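D,D-dipeptidase/D,D-carboxypeptidase (Enterococcus faecalis, PDB 4MUQ) is a zinc-dependent D,D-peptidase of vancomycin resistance, which probably acts as a dipeptidase and carboxypeptidase on substrates ending in D-Ala-D-Ala. Local coordinates at residues A[116-121]-A[134-139]. Numbering follows the deposited sequence.
Sequences LGLNKK and GICDEF
Ile135, in the first turn of helix 134-142, meets Leu118 at the end of strand 113-118 through methyl groups: Ile135 CG2 lies 4.5 Å from Leu118 CD2, a loose van der Waals contact. The rest of the isoleucine leads away from the strand, and the side chain also packs on Ile68 and on Ile62 of helix 49-62. One residue on, Cys136 points toward the strand. Its sulfur sits against the branch of Leu118, with SG 3.7 Å from Leu118 CG and only slightly farther from CD2, an apolar contact with no hydrogen bond between the segments. The closest pair of CA atoms across the two segments is here, Leu118 and Cys136, 7.1 Å apart. Residues 134-139 run roughly antiparallel to 116-118, at 155°, their axes approaching to 9.1 Å, and the helix covers one face of the four-stranded antiparallel sheet of the Hedgehog/DD-peptidase fold; a connection without helix or strand leads from one element to the other. Asp137 forms salt bridges with Arg140 and Arg141 of its own helix. At Phe139 the contact becomes a CH-pi interaction. Leu116 CD1 stands over one face of the ring, 3.7 Å from the centroid and 21° off the normal, shifted toward the rim at CE2 and CZ. The two side chains cross at about a right angle, and CD1 is the leucine atom that touches the ring. A fully extended first torsion (chi1 179°) carries the phenylalanine ring into a buried apolar layer with Ile68, Leu55 and Ile58, where it and Phe169 pack edge-to-face. Leu116 directly follows the zinc ligand Asp115, and its side chain lies about 9 Å from the metal.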
# COMPACT_ATOMS: atom_id res chain seq x y z
N LEU A 116 10.46 3.36 -7.06
CA LEU A 116 11.27 2.63 -8.03
C LEU A 116 11.81 3.57 -9.11
O LEU A 116 11.18 4.60 -9.42
CB LEU A 116 10.43 1.54 -8.70
CG LEU A 116 9.83 0.51 -7.75
CD1 LEU A 116 8.89 -0.40 -8.52
CD2 LEU A 116 10.92 -0.30 -7.08
N GLY A 117 12.95 3.23 -9.68
CA GLY A 117 13.50 4.03 -10.75
C GLY A 117 14.22 3.21 -11.79
O GLY A 117 14.63 2.07 -11.54
N LEU A 118 14.36 3.80 -12.97
CA LEU A 118 15.20 3.26 -14.03
C LEU A 118 16.64 3.16 -13.53
O LEU A 118 17.13 4.08 -12.88
CB LEU A 118 15.15 4.17 -15.25
CG LEU A 118 14.22 3.75 -16.38
CD1 LEU A 118 14.26 4.76 -17.52
CD2 LEU A 118 14.61 2.38 -16.89
N ASN A 119 17.31 2.05 -13.82
CA ASN A 119 18.70 1.92 -13.41
C ASN A 119 19.60 2.78 -14.28
O ASN A 119 19.96 2.40 -15.39
CB ASN A 119 19.15 0.46 -13.46
CG ASN A 119 20.51 0.23 -12.81
OD1 ASN A 119 21.42 1.06 -12.91
ND2 ASN A 119 20.66 -0.90 -12.14
N LYS A 120 19.96 3.93 -13.75
CA LYS A 120 20.95 4.80 -14.36
C LYS A 120 21.85 5.32 -13.25
O LYS A 120 21.43 5.41 -12.10
CB LYS A 120 20.26 5.95 -15.10
CG LYS A 120 19.40 6.81 -14.21
CD LYS A 120 18.62 7.82 -15.03
CE LYS A 120 17.67 7.13 -16.00
NZ LYS A 120 16.78 8.10 -16.71
N LYS A 121 23.09 5.65 -13.58
CA LYS A 121 24.07 6.00 -12.55
C LYS A 121 23.72 7.24 -11.72
O LYS A 121 24.17 7.37 -10.58
CB LYS A 121 25.48 6.12 -13.15
CG LYS A 121 26.31 4.87 -12.94
CD LYS A 121 27.68 5.00 -13.59
CE LYS A 121 27.57 4.87 -15.09
NZ LYS A 121 28.75 5.46 -15.78
N GLY A 134 8.42 0.84 -21.71
CA GLY A 134 9.42 -0.18 -21.46
C GLY A 134 9.20 -0.97 -20.19
O GLY A 134 8.06 -1.20 -19.76
N ILE A 135 10.31 -1.38 -19.58
CA ILE A 135 10.29 -2.27 -18.43
C ILE A 135 9.55 -1.68 -17.23
O ILE A 135 8.88 -2.40 -16.50
CB ILE A 135 11.73 -2.72 -18.04
CG1 ILE A 135 11.69 -3.87 -17.03
CG2 ILE A 135 12.56 -1.54 -17.53
CD1 ILE A 135 11.05 -5.13 -17.58
N CYS A 136 9.67 -0.37 -17.03
CA CYS A 136 8.99 0.28 -15.91
C CYS A 136 7.48 0.18 -16.06
O CYS A 136 6.76 -0.02 -15.08
CB CYS A 136 9.41 1.74 -15.77
SG CYS A 136 11.14 1.96 -15.36
N ASP A 137 7.00 0.30 -17.30
CA ASP A 137 5.57 0.18 -17.53
C ASP A 137 5.10 -1.27 -17.47
O ASP A 137 3.96 -1.54 -17.10
CB ASP A 137 5.15 0.81 -18.86
CG ASP A 137 3.71 1.25 -18.85
OD1 ASP A 137 3.31 1.92 -17.88
OD2 ASP A 137 2.96 0.89 -19.79
N GLU A 138 5.98 -2.20 -17.83
CA GLU A 138 5.69 -3.62 -17.61
C GLU A 138 5.48 -3.89 -16.13
O GLU A 138 4.55 -4.60 -15.74
CB GLU A 138 6.82 -4.50 -18.14
CG GLU A 138 6.88 -4.62 -19.65
CD GLU A 138 7.78 -5.75 -20.11
OE1 GLU A 138 8.69 -5.50 -20.93
OE2 GLU A 138 7.58 -6.90 -19.66
N PHE A 139 6.33 -3.31 -15.28
CA PHE A 139 6.12 -3.42 -13.85
C PHE A 139 4.76 -2.84 -13.46
O PHE A 139 3.99 -3.46 -12.71
CB PHE A 139 7.23 -2.71 -13.05
CG PHE A 139 7.02 -2.79 -11.57
CD1 PHE A 139 7.60 -3.81 -10.83
CD2 PHE A 139 6.20 -1.88 -10.91
CE1 PHE A 139 7.39 -3.91 -9.46
CE2 PHE A 139 5.97 -1.97 -9.55
CZ PHE A 139 6.57 -2.99 -8.82